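Local coordinates for protein putative glycosyltransferase (GalT1) (Streptococcus parasanguinis, PDB 4PHR) that binds UDP and manganese in its N-terminal GT-D-fold domain and is probably a nucleotide-sugar-dependent glycosyltransferase, at residues P77-M83 and W94-F98; L21-K25 and S138-L142; E38-M42 and L56-Q61. One frame throughout, in Å; residues are numbered along the deposited sequence.

Contact 1 (P77-M83 and W94-F98); sequences PDVFSNM and WERHF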
loop_
_atom_site.group_PDB
_atom_site.type_symbol
_atom_site.label_atom_id
_atom_site.label_comp_id
_atom_site.label_asym_id
_atom_site.label_seq_id
_atom_site.Cartn_x
_atom_site.Cartn_y
_atom_site.Cartn_z
ATOM N N PRO A 77 10.358 -1.690 0.428
ATOM C CA PRO A 77 10.702 -0.451 -0.270
ATOM C C PRO A 77 11.819 -0.688 -1.291
ATOM O O PRO A 77 12.796 -1.376 -1.003
ATOM C CB PRO A 77 11.168 0.471 0.870
ATOM C CG PRO A 77 10.502 -0.092 2.123
ATOM C CD PRO A 77 10.542 -1.579 1.886
ATOM N N ASP A 78 11.680 -0.110 -2.476
ATOM C CA ASP A 78 12.626 -0.376 -3.553
ATOM C C ASP A 78 13.750 0.649 -3.470
ATOM O O ASP A 78 13.823 1.577 -4.272
ATOM C CB ASP A 78 11.900 -0.333 -4.906
ATOM C CG ASP A 78 12.793 -0.701 -6.070
ATOM O OD1 ASP A 78 13.960 -1.080 -5.846
ATOM O OD2 ASP A 78 12.310 -0.617 -7.220
ATOM N N VAL A 79 14.617 0.480 -2.477
ATOM C CA VAL A 79 15.588 1.509 -2.119
ATOM C C VAL A 79 16.985 0.948 -1.893
ATOM O O VAL A 79 17.903 1.676 -1.506
ATOM C CB VAL A 79 15.156 2.265 -0.842
ATOM C CG1 VAL A 79 13.823 2.962 -1.053
ATOM C CG2 VAL A 79 15.088 1.322 0.347
ATOM N N PHE A 80 17.141 -0.347 -2.138
ATOM C CA PHE A 80 18.395 -1.026 -1.831
ATOM C C PHE A 80 19.379 -1.001 -2.989
ATOM O O PHE A 80 20.583 -1.157 -2.793
ATOM C CB PHE A 80 18.101 -2.441 -1.333
ATOM C CG PHE A 80 17.240 -2.447 -0.108
ATOM C CD1 PHE A 80 17.762 -2.051 1.115
ATOM C CD2 PHE A 80 15.909 -2.803 -0.184
ATOM C CE1 PHE A 80 16.973 -2.029 2.239
ATOM C CE2 PHE A 80 15.111 -2.776 0.944
ATOM C CZ PHE A 80 15.644 -2.392 2.154
ATOM N N SER A 81 18.862 -0.778 -4.189
ATOM C CA SER A 81 19.694 -0.521 -5.358
ATOM C C SER A 81 19.065 0.606 -6.170
ATOM O O SER A 81 17.858 0.849 -6.088
ATOM C CB SER A 81 19.828 -1.778 -6.216
ATOM O OG SER A 81 20.644 -2.749 -5.575
ATOM N N ASN A 82 19.893 1.305 -6.932
ATOM C CA ASN A 82 19.422 2.371 -7.806
ATOM C C ASN A 82 18.603 3.409 -7.045
ATOM O O ASN A 82 17.519 3.817 -7.466
ATOM C CB ASN A 82 18.644 1.792 -8.996
ATOM C CG ASN A 82 18.567 2.758 -10.160
ATOM O OD1 ASN A 82 19.257 3.780 -10.177
ATOM N ND2 ASN A 82 17.739 2.435 -11.151
ATOM N N MET A 83 19.144 3.831 -5.910
ATOM C CA MET A 83 18.534 4.875 -5.103
ATOM C C MET A 83 18.493 6.207 -5.856
ATOM O O MET A 83 17.686 7.080 -5.541
ATOM C CB MET A 83 19.303 5.021 -3.782
ATOM C CG MET A 83 18.781 6.127 -2.881
ATOM S SD MET A 83 17.305 5.622 -1.968
ATOM C CE MET A 83 18.059 5.072 -0.443
ATOM N N TRP A 94 15.136 7.380 3.145
ATOM C CA TRP A 94 15.213 5.926 3.043
ATOM C C TRP A 94 16.538 5.357 3.533
ATOM O O TRP A 94 16.569 4.305 4.173
ATOM C CB TRP A 94 14.871 5.447 1.627
ATOM C CG TRP A 94 13.389 5.491 1.399
ATOM C CD1 TRP A 94 12.707 6.305 0.539
ATOM C CD2 TRP A 94 12.402 4.690 2.061
ATOM N NE1 TRP A 94 11.360 6.056 0.626
ATOM C CE2 TRP A 94 11.146 5.065 1.548
ATOM C CE3 TRP A 94 12.461 3.687 3.041
ATOM C CZ2 TRP A 94 9.958 4.476 1.979
ATOM C CZ3 TRP A 94 11.285 3.103 3.464
ATOM C CH2 TRP A 94 10.050 3.496 2.933
ATOM N N GLU A 95 17.640 6.042 3.251
ATOM C CA GLU A 95 18.916 5.570 3.772
ATOM C C GLU A 95 18.940 5.658 5.298
ATOM O O GLU A 95 19.392 4.732 5.970
ATOM C CB GLU A 95 20.085 6.339 3.161
ATOM C CG GLU A 95 21.418 5.839 3.695
ATOM C CD GLU A 95 22.631 6.436 2.998
ATOM O OE1 GLU A 95 22.765 6.279 1.765
ATOM O OE2 GLU A 95 23.466 7.037 3.695
ATOM N N ARG A 96 18.427 6.758 5.859
ATOM C CA ARG A 96 18.335 6.852 7.320
ATOM C C ARG A 96 17.507 5.701 7.874
ATOM O O ARG A 96 17.843 5.114 8.907
ATOM C CB ARG A 96 17.713 8.174 7.774
ATOM C CG ARG A 96 18.570 9.403 7.537
ATOM C CD ARG A 96 19.686 9.479 8.547
ATOM N NE ARG A 96 20.865 8.758 8.100
ATOM C CZ ARG A 96 21.910 8.497 8.878
ATOM N NH1 ARG A 96 21.914 8.881 10.148
ATOM N NH2 ARG A 96 22.947 7.852 8.388
ATOM N N HIS A 97 16.428 5.382 7.170
ATOM C CA HIS A 97 15.519 4.336 7.594
ATOM C C HIS A 97 16.191 2.979 7.625
ATOM O O HIS A 97 16.155 2.285 8.646
ATOM C CB HIS A 97 14.296 4.284 6.675
ATOM C CG HIS A 97 13.422 3.089 6.912
ATOM N ND1 HIS A 97 12.500 3.034 7.935
ATOM C CD2 HIS A 97 13.348 1.897 6.273
ATOM C CE1 HIS A 97 11.886 1.863 7.909
ATOM N NE2 HIS A 97 12.386 1.151 6.914
ATOM N N PHE A 98 16.798 2.570 6.513
ATOM C CA PHE A 98 17.339 1.226 6.513
ATOM C C PHE A 98 18.636 1.094 7.307
ATOM O O PHE A 98 18.991 -0.002 7.724
ATOM C CB PHE A 98 17.376 0.568 5.119
ATOM C CG PHE A 98 18.269 1.236 4.113
ATOM C CD1 PHE A 98 17.759 1.624 2.885
ATOM C CD2 PHE A 98 19.621 1.404 4.356
ATOM C CE1 PHE A 98 18.577 2.208 1.926
ATOM C CE2 PHE A 98 20.444 1.982 3.402
ATOM C CZ PHE A 98 19.919 2.380 2.182
#

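Contact 2 (L21-K25 and S138-L142); sequences LKYIK and SLKEL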
loop_
_atom_site.group_PDB
_atom_site.type_symbol
_atom_site.label_atom_id
_atom_site.label_comp_id
_atom_site.label_asym_id
_atom_site.label_seq_id
_atom_site.Cartn_x
_atom_site.Cartn_y
_atom_site.Cartn_z
ATOM N N LEU A 21 4.357 -5.605 -11.159
ATOM C CA LEU A 21 3.031 -5.683 -11.759
ATOM C C LEU A 21 2.911 -6.869 -12.718
ATOM O O LEU A 21 1.874 -7.535 -12.766
ATOM C CB LEU A 21 2.685 -4.368 -12.453
ATOM C CG LEU A 21 2.399 -3.233 -11.462
ATOM C CD1 LEU A 21 2.362 -1.878 -12.162
ATOM C CD2 LEU A 21 1.100 -3.486 -10.682
ATOM N N LYS A 22 3.974 -7.148 -13.473
ATOM C CA LYS A 22 3.955 -8.293 -14.383
ATOM C C LYS A 22 3.813 -9.577 -13.584
ATOM O O LYS A 22 3.085 -10.490 -13.972
ATOM C CB LYS A 22 5.228 -8.347 -15.235
ATOM C CG LYS A 22 5.307 -7.262 -16.290
ATOM C CD LYS A 22 6.703 -7.178 -16.885
ATOM C CE LYS A 22 6.778 -6.111 -17.959
ATOM N NZ LYS A 22 8.184 -5.688 -18.217
ATOM N N TYR A 23 4.513 -9.635 -12.458
ATOM C CA TYR A 23 4.432 -10.777 -11.561
ATOM C C TYR A 23 3.009 -10.980 -11.039
ATOM O O TYR A 23 2.481 -12.087 -11.055
ATOM C CB TYR A 23 5.400 -10.585 -10.393
ATOM C CG TYR A 23 5.447 -11.732 -9.413
ATOM C CD1 TYR A 23 4.393 -11.977 -8.543
ATOM C CD2 TYR A 23 6.560 -12.557 -9.340
ATOM C CE1 TYR A 23 4.440 -13.012 -7.636
ATOM C CE2 TYR A 23 6.618 -13.598 -8.443
ATOM C CZ TYR A 23 5.559 -13.826 -7.593
ATOM O OH TYR A 23 5.615 -14.860 -6.692
ATOM N N ILE A 24 2.401 -9.905 -10.546
ATOM C CA ILE A 24 1.062 -9.985 -9.971
ATOM C C ILE A 24 0.048 -10.494 -10.996
ATOM O O ILE A 24 -0.776 -11.355 -10.690
ATOM C CB ILE A 24 0.612 -8.618 -9.398
ATOM C CG1 ILE A 24 1.554 -8.180 -8.269
ATOM C CG2 ILE A 24 -0.831 -8.691 -8.913
ATOM C CD1 ILE A 24 1.545 -6.675 -7.984
ATOM N N LYS A 25 0.123 -9.957 -12.209
ATOM C CA LYS A 25 -0.803 -10.327 -13.280
ATOM C C LYS A 25 -0.621 -11.750 -13.770
ATOM O O LYS A 25 -1.586 -12.513 -13.875
ATOM C CB LYS A 25 -0.636 -9.382 -14.461
ATOM C CG LYS A 25 -1.071 -7.980 -14.166
ATOM C CD LYS A 25 -0.677 -7.047 -15.284
ATOM C CE LYS A 25 -1.020 -5.616 -14.916
ATOM N NZ LYS A 25 -0.682 -4.674 -16.011
ATOM N N SER A 138 -0.387 0.296 -16.293
ATOM C CA SER A 138 -0.224 -1.098 -15.904
ATOM C C SER A 138 -1.025 -1.428 -14.649
ATOM O O SER A 138 -1.644 -2.487 -14.559
ATOM C CB SER A 138 1.248 -1.454 -15.714
ATOM O OG SER A 138 1.388 -2.815 -15.350
ATOM N N LEU A 139 -1.020 -0.514 -13.687
ATOM C CA LEU A 139 -1.836 -0.678 -12.490
ATOM C C LEU A 139 -3.315 -0.843 -12.847
ATOM O O LEU A 139 -3.977 -1.746 -12.347
ATOM C CB LEU A 139 -1.662 0.517 -11.550
ATOM C CG LEU A 139 -0.459 0.463 -10.608
ATOM C CD1 LEU A 139 -0.131 1.852 -10.075
ATOM C CD2 LEU A 139 -0.722 -0.512 -9.470
ATOM N N LYS A 140 -3.829 0.029 -13.714
ATOM C CA LYS A 140 -5.252 0.018 -14.054
ATOM C C LYS A 140 -5.671 -1.312 -14.676
ATOM O O LYS A 140 -6.815 -1.739 -14.529
ATOM C CB LYS A 140 -5.593 1.176 -14.993
ATOM C CG LYS A 140 -5.631 2.540 -14.309
ATOM C CD LYS A 140 -5.744 3.664 -15.338
ATOM C CE LYS A 140 -5.807 5.023 -14.660
ATOM N NZ LYS A 140 -5.919 6.139 -15.643
ATOM N N GLU A 141 -4.743 -1.974 -15.359
ATOM C CA GLU A 141 -5.049 -3.265 -15.958
ATOM C C GLU A 141 -5.380 -4.325 -14.909
ATOM O O GLU A 141 -6.006 -5.337 -15.220
ATOM C CB GLU A 141 -3.920 -3.736 -16.885
ATOM C CG GLU A 141 -3.766 -2.893 -18.148
ATOM C CD GLU A 141 -5.035 -2.840 -18.990
ATOM O OE1 GLU A 141 -5.792 -3.835 -19.004
ATOM O OE2 GLU A 141 -5.281 -1.800 -19.639
ATOM N N LEU A 142 -4.980 -4.086 -13.660
ATOM C CA LEU A 142 -5.319 -5.004 -12.580
ATOM C C LEU A 142 -6.825 -5.082 -12.351
ATOM O O LEU A 142 -7.348 -6.136 -12.000
ATOM C CB LEU A 142 -4.613 -4.612 -11.274
ATOM C CG LEU A 142 -3.089 -4.734 -11.251
ATOM C CD1 LEU A 142 -2.534 -4.220 -9.933
ATOM C CD2 LEU A 142 -2.673 -6.174 -11.473
#

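Contact 3 (E38-M42 and L56-Q61); sequences EIDLM and LAKRLQ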
loop_
_atom_site.group_PDB
_atom_site.type_symbol
_atom_site.label_atom_id
_atom_site.label_comp_id
_atom_site.label_asym_id
_atom_site.label_seq_id
_atom_site.Cartn_x
_atom_site.Cartn_y
_atom_site.Cartn_z
ATOM N N GLU A 38 5.391 0.054 8.858
ATOM C CA GLU A 38 5.294 -1.325 9.316
ATOM C C GLU A 38 6.523 -1.741 10.112
ATOM O O GLU A 38 6.403 -2.455 11.115
ATOM C CB GLU A 38 5.073 -2.284 8.148
ATOM C CG GLU A 38 3.643 -2.247 7.630
ATOM C CD GLU A 38 3.267 -0.884 7.075
ATOM O OE1 GLU A 38 4.021 -0.359 6.215
ATOM O OE2 GLU A 38 2.229 -0.324 7.507
ATOM N N ILE A 39 7.702 -1.305 9.670
ATOM C CA ILE A 39 8.926 -1.628 10.398
ATOM C C ILE A 39 8.932 -0.919 11.754
ATOM O O ILE A 39 9.299 -1.516 12.778
ATOM C CB ILE A 39 10.196 -1.258 9.610
ATOM C CG1 ILE A 39 10.093 -1.704 8.153
ATOM C CG2 ILE A 39 11.425 -1.812 10.299
ATOM C CD1 ILE A 39 9.760 -3.141 7.970
ATOM N N ASP A 40 8.511 0.346 11.767
ATOM C CA ASP A 40 8.386 1.089 13.019
ATOM C C ASP A 40 7.478 0.331 13.990
ATOM O O ASP A 40 7.818 0.143 15.160
ATOM C CB ASP A 40 7.797 2.482 12.778
ATOM C CG ASP A 40 8.763 3.435 12.073
ATOM O OD1 ASP A 40 8.284 4.388 11.427
ATOM O OD2 ASP A 40 9.997 3.255 12.171
ATOM N N LEU A 41 6.314 -0.101 13.506
ATOM C CA LEU A 41 5.368 -0.833 14.347
ATOM C C LEU A 41 5.935 -2.155 14.850
ATOM O O LEU A 41 5.812 -2.482 16.042
ATOM C CB LEU A 41 4.075 -1.117 13.577
ATOM C CG LEU A 41 3.006 -0.040 13.535
ATOM C CD1 LEU A 41 2.035 -0.351 12.418
ATOM C CD2 LEU A 41 2.285 0.004 14.863
ATOM N N MET A 42 6.529 -2.929 13.943
ATOM C CA MET A 42 7.090 -4.234 14.313
ATOM C C MET A 42 8.165 -4.115 15.388
ATOM O O MET A 42 8.376 -5.042 16.165
ATOM C CB MET A 42 7.647 -4.976 13.090
ATOM C CG MET A 42 6.568 -5.668 12.255
ATOM S SD MET A 42 7.231 -6.654 10.899
ATOM C CE MET A 42 7.744 -5.287 9.905
ATOM N N LEU A 56 -0.791 -6.874 16.445
ATOM C CA LEU A 56 -0.530 -6.400 15.094
ATOM C C LEU A 56 0.954 -6.570 14.754
ATOM O O LEU A 56 1.306 -7.067 13.682
ATOM C CB LEU A 56 -0.944 -4.932 14.973
ATOM C CG LEU A 56 -0.608 -4.214 13.665
ATOM C CD1 LEU A 56 -1.154 -4.969 12.455
ATOM C CD2 LEU A 56 -1.137 -2.779 13.695
ATOM N N ALA A 57 1.823 -6.164 15.673
ATOM C CA ALA A 57 3.258 -6.266 15.443
ATOM C C ALA A 57 3.664 -7.717 15.170
ATOM O O ALA A 57 4.438 -7.994 14.257
ATOM C CB ALA A 57 4.031 -5.696 16.626
ATOM N N LYS A 58 3.135 -8.642 15.967
ATOM C CA LYS A 58 3.428 -10.054 15.783
ATOM C C LYS A 58 2.934 -10.600 14.438
ATOM O O LYS A 58 3.660 -11.329 13.751
ATOM C CB LYS A 58 2.855 -10.865 16.948
ATOM C CG LYS A 58 3.082 -12.354 16.831
ATOM C CD LYS A 58 2.557 -13.080 18.066
ATOM C CE LYS A 58 2.672 -14.590 17.917
ATOM N NZ LYS A 58 4.088 -15.048 17.907
ATOM N N ARG A 59 1.708 -10.245 14.048
ATOM C CA ARG A 59 1.180 -10.674 12.751
ATOM C C ARG A 59 2.060 -10.157 11.614
ATOM O O ARG A 59 2.376 -10.897 10.680
ATOM C CB ARG A 59 -0.264 -10.199 12.548
ATOM C CG ARG A 59 -1.296 -11.006 13.326
ATOM C CD ARG A 59 -1.318 -12.485 12.908
ATOM N NE ARG A 59 -1.896 -12.706 11.582
ATOM C CZ ARG A 59 -1.252 -13.263 10.557
ATOM N NH1 ARG A 59 0.002 -13.673 10.689
ATOM N NH2 ARG A 59 -1.863 -13.418 9.394
ATOM N N LEU A 60 2.446 -8.885 11.686
ATOM C CA LEU A 60 3.293 -8.293 10.652
ATOM C C LEU A 60 4.607 -9.067 10.522
ATOM O O LEU A 60 5.063 -9.352 9.410
ATOM C CB LEU A 60 3.558 -6.816 10.944
ATOM C CG LEU A 60 2.360 -5.878 10.744
ATOM C CD1 LEU A 60 2.714 -4.465 11.190
ATOM C CD2 LEU A 60 1.883 -5.885 9.298
ATOM N N GLN A 61 5.212 -9.414 11.654
ATOM C CA GLN A 61 6.458 -10.184 11.631
ATOM C C GLN A 61 6.253 -11.553 10.980
ATOM O O GLN A 61 7.086 -12.018 10.199
ATOM C CB GLN A 61 7.015 -10.341 13.049
ATOM C CG GLN A 61 7.562 -9.050 13.630
ATOM C CD GLN A 61 7.740 -9.101 15.139
ATOM O OE1 GLN A 61 7.246 -10.009 15.807
ATOM N NE2 GLN A 61 8.442 -8.117 15.684
#

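Contact 1 (P77-M83 and W94-F98)
With CG1 anti to its carbonyl carbon (chi1 -61°), Val79 splits its two methyls between two rings of helix 88-100: CG1 settles over the indole of Trp94 and CG2 faces Phe98. With CG of Phe98 lying between its backbone N and carbonyl carbon (chi1 64°), CD1 of that ring comes to 3.7 Å from Val79 CG2. On the same indole face as Val79, Pro77 lies over the six-membered ring, its CB 4.0 Å from the ring centroid, while Val79 CG1 is 3.8 Å from the centroid of the five-membered ring. Both are CH-pi contacts, and the Pro77 and Val79 side chains each cross that of Trp94 at about a right angle. Phe80 meets Phe98 obliquely, the ring planes at 34° and CE1 of Phe80 3.8 Å from CD1 of Phe98. Met83, bent at chi2 and chi3, carries its CE methyl into the angle between Trp94 CB and Phe98 CE1, 3.8 Å from each. Leu9 of helix 2-9 touches both Phe80 and Phe98, extending the apolar cluster. No hydrogen bond joins residues 77-83 to residues 94-98, so cohesion between them rests on apolar and CH-pi contacts.

Contact 2 (L21-K25 and S138-L142)
Two hydrogen bonds from the ammonium group of Lys25 supply the polar part of the interface with Ser138. NZ donates to the backbone O of Ser138 at 2.8 Å and to OG of the same residue at 2.9 Å, so that one lysine grips both a main-chain and a side-chain oxygen. The carbonyl is approached well to one side, the C=O...NZ angle being 118°, with the donor tilted 24° from the carbonyl plane. Ser138 turns OG anti to its backbone N (chi1 -179°), which brings the hydroxyl alongside Leu21 as well as within range of the lysine. Beyond CG the Lys25 chain is fully extended and spans the gap between the helices. The ammonium also approaches CB of Glu141, but the carboxylate bends away, leaving NZ 6.0 Å from OE1; any attraction between these opposite charges is probably modest.

The contact joins helix 17-27 to the C-terminal part of helix 132-140 and the residues just after it, 113 residues further along the chain. Segment 138-142 falls within the GT-D glycosyltransferase family region. Ile24 touches both Leu142 and Leu73 of strand 72-76, the middle strand of the three-stranded parallel sheet.

Apolar contacts make up the rest. Leu21 divides its methyls: CD1 lies beside the Ser138 side chain, whereas CD2 meets CD2 of Leu139 at 3.7 Å and CD1 of Leu142 at 3.8 Å. Leu142 in turn directs its other methyl, CD2, against the aliphatic stem of Lys25, 3.6 Å from CG, and more loosely against CG2 of Ile24. Leu21 crosses Leu139 and Leu142 at about right angles, and the lysine stem passes over Leu142 in the same manner before its ammonium reaches the two oxygens of Ser138.

Contact 3 (E38-M42 and L56-Q61)
Met42 and Leu60 meet at the centre of the interface, where CG of Met42 lies 3.5 Å from CB of Leu60, tighter than an ordinary van der Waals contact. With CG anti to its carbonyl carbon (chi1 -80°), Met42 crosses Leu60 obliquely; its CG also faces the backbone O of Ala57, and SD rests 3.6 Å from CG of Gln61. From that CG beside the sulfur, the extended Gln61 chain leads on to put NE2 3.1 Å from the backbone O of Met42. Ala57 CB packs against the backbone O of Leu41 at 3.7 Å. Its small side chain accompanies a close backbone approach, the CA atoms of Met42 and Ala57 being 4.5 Å apart. Leu41 touches Leu56 and Leu60 more loosely through its methyl and CB.

In the next shell, Pro207 of helix 206-218 touches Leu41 and Glu38, and Phe104 touches Met42. Glu38 OE1 is hydrogen-bonded to the backbone N of Gly35, and its side chain adjoins the UDP-binding Lys210. The two short helical segments cross at -120° with axes 9.1 Å apart, a helix-helix packing within the GT-D domain that backs onto the UDP-manganese site.

In the fold
Along the chain, contacts 3 and 1 follow one another inside the long loop closed by contact 2. Contacts 1 and 3 touch directly, His97 NE2 lying 3.9 Å from Ile39 CG1, although their centres are 19 Å apart. Contact 2 stands apart from both, its nearest atoms about 10 Å from contact 1 and about 16 Å from contact 3, on the opposite side of the chain's centre from the latter. Their distances to the UDP-manganese site differ: contact 3 is nearest, the side chain of Glu38 lying about 5 Å from UDP and about 6 Å from manganese, whereas that of Trp94 is about 7 Å from the metal and that of Leu139 about 10 Å from UDP.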